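Local atomic coordinates of endoglucanase (PDB entry 2C4X), a protein that probably hydrolyses cellulose as a whole enzyme, this C-terminal piece comprising its PKD domain and the CBM44 module that binds beta-glucan chains and xyloglucan. Residues A[187-192]-A[225-230]. The protein carries 1 engineered substitution. Sequence-based numbering, arbitrary orientation.
Sequences PHTPDW and PTWPQQ
P187 and Q229 face each other as an antiparallel, non-hydrogen-bonded pair, their CA atoms 4.2 Å apart, where strand 178-187 ends and strand 229-238 begins. One step further H188 N donates to P228 O at 3.0 Å and 157°; the same carbonyl also receives a CA-H...O contact from P187. Beyond this rung the chain leaves the sheet in a type I turn, T189 to W192. P228 has no amide hydrogen to offer H188 O, which instead lies 3.2 Å from P228 CD.

The side chains of H188 and P228 cross at about a right angle, CE1 3.6 Å from P228 CG. H188 CG lies between the backbone N and the carbonyl carbon, chi1 56°. An imidazole suits this place because it is both flat and polar: P228 O and W192 CZ2 lie above opposite faces, each displaced toward the rim, while ND1 donates to T189 O at 2.8 Å. That oxygen takes W192 N from the other side of its carbonyl plane, which ties the histidine to the turn.

Strands 178-187 and 229-238 are inner neighbours in one five-stranded sheet of the CBM44 beta-sandwich, and the contact lies where they pass into their loops, at one end of the sheet, away from both calcium sites. T189 is beta-branched: OG1 bonds to S193 while CG2 makes a CH-pi contact over the six-membered ring of W227, 3.9 Å from its centroid. W192 CH2 meets NE2 of Q230, whose extended chain carries its amide to Y184 and D155.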
# COMPACT_ATOMS: atom_id res chain seq x y z
N PRO A 187 9.18 -7.51 -18.93
CA PRO A 187 9.58 -6.79 -20.14
C PRO A 187 10.11 -7.75 -21.20
O PRO A 187 10.73 -8.77 -20.87
CB PRO A 187 10.70 -5.86 -19.66
CG PRO A 187 10.61 -5.86 -18.18
CD PRO A 187 10.03 -7.16 -17.78
N HIS A 188 9.86 -7.43 -22.46
CA HIS A 188 10.30 -8.25 -23.58
C HIS A 188 10.46 -7.33 -24.78
O HIS A 188 9.82 -6.27 -24.84
CB HIS A 188 9.28 -9.36 -23.88
CG HIS A 188 7.89 -8.85 -24.15
ND1 HIS A 188 7.43 -8.59 -25.42
CD2 HIS A 188 6.87 -8.54 -23.31
CE1 HIS A 188 6.19 -8.14 -25.35
NE2 HIS A 188 5.83 -8.09 -24.08
N THR A 189 11.33 -7.72 -25.72
CA THR A 189 11.38 -7.07 -27.02
C THR A 189 10.03 -7.31 -27.73
O THR A 189 9.37 -8.33 -27.48
CB THR A 189 12.53 -7.62 -27.90
OG1 THR A 189 12.43 -9.05 -27.98
CG2 THR A 189 13.90 -7.22 -27.33
N PRO A 190 9.61 -6.38 -28.60
CA PRO A 190 8.35 -6.55 -29.34
C PRO A 190 8.17 -7.93 -29.99
O PRO A 190 7.06 -8.44 -29.99
CB PRO A 190 8.42 -5.46 -30.41
CG PRO A 190 9.22 -4.37 -29.76
CD PRO A 190 10.25 -5.09 -28.93
N ASP A 191 9.24 -8.52 -30.51
CA ASP A 191 9.15 -9.84 -31.14
C ASP A 191 9.38 -11.05 -30.20
O ASP A 191 9.43 -12.19 -30.67
CB ASP A 191 10.05 -9.90 -32.39
CG ASP A 191 11.53 -10.03 -32.07
OD1 ASP A 191 11.94 -9.89 -30.89
OD2 ASP A 191 12.31 -10.29 -33.01
N TRP A 192 9.48 -10.79 -28.89
CA TRP A 192 9.73 -11.82 -27.85
C TRP A 192 11.07 -12.59 -27.95
O TRP A 192 11.24 -13.62 -27.31
CB TRP A 192 8.55 -12.80 -27.72
CG TRP A 192 7.27 -12.16 -27.23
CD1 TRP A 192 6.34 -11.51 -27.99
CD2 TRP A 192 6.76 -12.16 -25.89
NE1 TRP A 192 5.29 -11.08 -27.21
CE2 TRP A 192 5.52 -11.47 -25.91
CE3 TRP A 192 7.22 -12.67 -24.67
CZ2 TRP A 192 4.75 -11.27 -24.77
CZ3 TRP A 192 6.45 -12.46 -23.52
CH2 TRP A 192 5.22 -11.77 -23.58
N PRO A 225 13.56 1.05 -21.12
CA PRO A 225 12.23 1.65 -20.91
C PRO A 225 11.28 1.55 -22.12
O PRO A 225 10.08 1.76 -21.97
CB PRO A 225 12.55 3.12 -20.60
CG PRO A 225 13.90 3.37 -21.21
CD PRO A 225 14.64 2.06 -21.15
N THR A 226 11.81 1.23 -23.29
CA THR A 226 11.01 1.14 -24.51
C THR A 226 10.38 -0.24 -24.75
O THR A 226 9.49 -0.38 -25.60
CB THR A 226 11.82 1.57 -25.76
OG1 THR A 226 12.95 0.70 -25.93
CG2 THR A 226 12.33 3.01 -25.60
N TRP A 227 10.82 -1.24 -23.98
CA TRP A 227 10.33 -2.62 -24.15
C TRP A 227 8.91 -2.73 -23.65
O TRP A 227 8.62 -2.28 -22.53
CB TRP A 227 11.22 -3.60 -23.38
CG TRP A 227 12.54 -3.91 -24.03
CD1 TRP A 227 13.18 -3.18 -25.00
CD2 TRP A 227 13.40 -5.02 -23.73
NE1 TRP A 227 14.37 -3.78 -25.33
CE2 TRP A 227 14.53 -4.90 -24.56
CE3 TRP A 227 13.31 -6.10 -22.85
CZ2 TRP A 227 15.58 -5.84 -24.54
CZ3 TRP A 227 14.34 -7.03 -22.82
CH2 TRP A 227 15.46 -6.90 -23.67
N PRO A 228 8.01 -3.33 -24.46
CA PRO A 228 6.67 -3.62 -23.95
C PRO A 228 6.76 -4.54 -22.73
O PRO A 228 7.75 -5.28 -22.58
CB PRO A 228 5.98 -4.31 -25.14
CG PRO A 228 7.07 -4.75 -26.05
CD PRO A 228 8.18 -3.76 -25.86
N GLN A 229 5.76 -4.46 -21.85
CA GLN A 229 5.78 -5.18 -20.58
C GLN A 229 4.50 -5.95 -20.35
O GLN A 229 3.40 -5.46 -20.65
CB GLN A 229 5.96 -4.19 -19.42
CG GLN A 229 7.18 -3.30 -19.52
CD GLN A 229 7.13 -2.12 -18.56
OE1 GLN A 229 6.08 -1.79 -18.00
NE2 GLN A 229 8.26 -1.46 -18.37
N GLN A 230 4.63 -7.17 -19.84
CA GLN A 230 3.48 -7.89 -19.30
C GLN A 230 3.57 -7.88 -17.79
O GLN A 230 4.59 -8.30 -17.22
CB GLN A 230 3.43 -9.32 -19.83
CG GLN A 230 2.20 -10.10 -19.37
CD GLN A 230 2.18 -11.51 -19.90
OE1 GLN A 230 2.16 -12.47 -19.14
NE2 GLN A 230 2.20 -11.64 -21.23